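PDB 6WWD: dITP/XTP pyrophosphatase from Mycobacteroides abscessus, which probably hydrolyses non-canonical purine nucleoside triphosphates such as XTP, dITP and ITP to monophosphates and diphosphate, cleansing the nucleotide pool. Local coordinates for residues D[78-81]-D[82-86]. Numbering follows the deposited sequence.
Sequences DALN and WMPGV
The indole of Trp-82 lies over the backbone that leads into its own turn, one face resting on Asp-78, whose CA stands 4.2 Å from the centroid of the five-membered ring in a CH-pi contact. With its CG anti to the carbonyl carbon (chi1 -72°), Trp-82 folds its ring back over the preceding residues. The Asp-78 carboxylate, inclined 45° to the indole plane, brings OD1 to 3.1 Å from Trp-82 NE1. By the six-membered ring, Asn-81 OD1 lies 3.6 Å from Trp-82 CZ3, its amide turned 51° from the indole.

Beside the indole, a type I' turn runs from Leu-80 to Met-83, closed by the hydrogen bond from Met-83 N to Leu-80 O, 3.0 Å. Asn-81 suits the first corner because asparagine tolerates positive phi well; Trp-82 holds the second in a left-handed conformation that glycine adopts more readily. Buried Leu-80 turns its aliphatic chain to Met-83, CB to CB 4.2 Å, and its CD1 to CD of Pro-84, a residue that readily accepts the cis peptide bond before it.

The turn links antiparallel strands 67-77 and 84-85. Asn-81 ND2 donates a hydrogen bond to Asn-81 O of the second subunit, while Leu-80 packs on helix 98-108 and on Leu-87 of that subunit, so the hairpin meets the dimer interface through one polar tie and one apolar contact.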
ATOM      1  N   ASP D  78      -5.236   8.452   7.215  1.00 11.82           N
ATOM      2  CA  ASP D  78      -3.905   7.855   7.288  1.00 13.18           C
ATOM      3  C   ASP D  78      -3.800   6.844   8.427  1.00 13.63           C
ATOM      4  O   ASP D  78      -3.332   5.709   8.238  1.00 12.09           O
ATOM      5  CB  ASP D  78      -2.847   8.952   7.456  1.00 13.88           C
ATOM      6  CG  ASP D  78      -2.834   9.943   6.299  1.00 21.55           C
ATOM      7  OD1 ASP D  78      -3.755   9.912   5.454  1.00 23.55           O
ATOM      8  OD2 ASP D  78      -1.902  10.770   6.227  1.00 30.61           O
ATOM      9  N   ALA D  79      -4.242   7.237   9.625  1.00 11.87           N
ATOM     10  CA  ALA D  79      -4.104   6.386  10.804  1.00 11.64           C
ATOM     11  C   ALA D  79      -4.905   5.091  10.710  1.00 12.88           C
ATOM     12  O   ALA D  79      -4.656   4.164  11.497  1.00 12.40           O
ATOM     13  CB  ALA D  79      -4.537   7.165  12.057  1.00 13.50           C
ATOM     14  N   LEU D  80      -5.874   5.011   9.793  1.00 11.59           N
ATOM     15  CA  LEU D  80      -6.659   3.802   9.568  1.00 12.10           C
ATOM     16  C   LEU D  80      -6.256   3.106   8.271  1.00 11.89           C
ATOM     17  O   LEU D  80      -7.066   2.397   7.654  1.00 12.13           O
ATOM     18  CB  LEU D  80      -8.159   4.116   9.547  1.00 12.30           C
ATOM     19  CG  LEU D  80      -8.803   4.826  10.753  1.00 14.84           C
ATOM     20  CD1 LEU D  80     -10.322   4.974  10.567  1.00 13.35           C
ATOM     21  CD2 LEU D  80      -8.494   4.174  12.112  1.00 13.74           C
ATOM     22  N   ASN D  81      -5.007   3.303   7.853  1.00 11.48           N
ATOM     23  CA  ASN D  81      -4.488   2.740   6.601  1.00 14.91           C
ATOM     24  C   ASN D  81      -5.409   3.069   5.429  1.00 12.61           C
ATOM     25  O   ASN D  81      -5.647   2.242   4.543  1.00 11.09           O
ATOM     26  CB  ASN D  81      -4.266   1.233   6.700  1.00 12.96           C
ATOM     27  CG  ASN D  81      -3.140   0.761   5.800  1.00 14.49           C
ATOM     28  OD1 ASN D  81      -2.149   1.460   5.621  1.00 15.38           O
ATOM     29  ND2 ASN D  81      -3.292  -0.424   5.225  1.00 15.15           N
ATOM     30  N   TRP D  82      -5.917   4.299   5.433  1.00 13.46           N
ATOM     31  CA  TRP D  82      -6.729   4.907   4.386  1.00 10.31           C
ATOM     32  C   TRP D  82      -8.148   4.357   4.327  1.00 12.60           C
ATOM     33  O   TRP D  82      -8.889   4.686   3.398  1.00 15.38           O
ATOM     34  CB  TRP D  82      -6.006   4.839   3.031  1.00 12.82           C
ATOM     35  CG  TRP D  82      -4.876   5.843   3.101  1.00 13.87           C
ATOM     36  CD1 TRP D  82      -4.985   7.199   2.968  1.00 15.40           C
ATOM     37  CD2 TRP D  82      -3.507   5.587   3.432  1.00 20.03           C
ATOM     38  NE1 TRP D  82      -3.767   7.801   3.151  1.00 25.07           N
ATOM     39  CE2 TRP D  82      -2.839   6.834   3.435  1.00 20.89           C
ATOM     40  CE3 TRP D  82      -2.771   4.423   3.677  1.00 19.73           C
ATOM     41  CZ2 TRP D  82      -1.478   6.954   3.695  1.00 25.49           C
ATOM     42  CZ3 TRP D  82      -1.416   4.544   3.958  1.00 30.99           C
ATOM     43  CH2 TRP D  82      -0.783   5.801   3.956  1.00 35.94           C
ATOM     44  N   MET D  83      -8.572   3.591   5.334  1.00  9.47           N
ATOM     45  CA  MET D  83      -9.993   3.430   5.612  1.00 10.62           C
ATOM     46  C   MET D  83     -10.496   4.720   6.284  1.00 10.05           C
ATOM     47  O   MET D  83      -9.702   5.568   6.671  1.00 12.14           O
ATOM     48  CB  MET D  83     -10.223   2.191   6.486  1.00  8.84           C
ATOM     49  CG  MET D  83      -9.683   0.872   5.884  1.00  9.82           C
ATOM     50  SD  MET D  83     -10.383   0.522   4.245  1.00 11.48           S
ATOM     51  CE  MET D  83     -12.023  -0.043   4.729  1.00 10.59           C
ATOM     52  N   PRO D  84     -11.816   4.916   6.426  1.00 10.62           N
ATOM     53  CA  PRO D  84     -12.979   4.088   6.092  1.00 10.89           C
ATOM     54  C   PRO D  84     -13.054   3.650   4.632  1.00 10.47           C
ATOM     55  O   PRO D  84     -13.674   2.633   4.386  1.00  9.99           O
ATOM     56  CB  PRO D  84     -14.161   4.996   6.439  1.00 10.01           C
ATOM     57  CG  PRO D  84     -13.646   5.879   7.516  1.00 11.51           C
ATOM     58  CD  PRO D  84     -12.231   6.176   7.076  1.00 12.35           C
ATOM     59  N   GLY D  85     -12.435   4.384   3.708  1.00 11.09           N
ATOM     60  CA  GLY D  85     -12.377   3.912   2.329  1.00 10.23           C
ATOM     61  C   GLY D  85     -13.777   3.747   1.774  1.00 11.43           C
ATOM     62  O   GLY D  85     -14.665   4.563   2.032  1.00 13.70           O
ATOM     63  N   VAL D  86     -14.000   2.665   1.019  1.00 12.46           N
ATOM     64  CA  VAL D  86     -15.304   2.460   0.388  1.00 14.23           C
ATOM     65  C   VAL D  86     -16.357   1.986   1.379  1.00 14.70           C
ATOM     66  O   VAL D  86     -17.534   1.861   1.002  1.00 16.32           O
ATOM     67  CB  VAL D  86     -15.186   1.512  -0.825  1.00 15.79           C
ATOM     68  CG1 VAL D  86     -14.120   2.035  -1.810  1.00 15.85           C
ATOM     69  CG2 VAL D  86     -14.875   0.095  -0.388  1.00 15.73           C
TER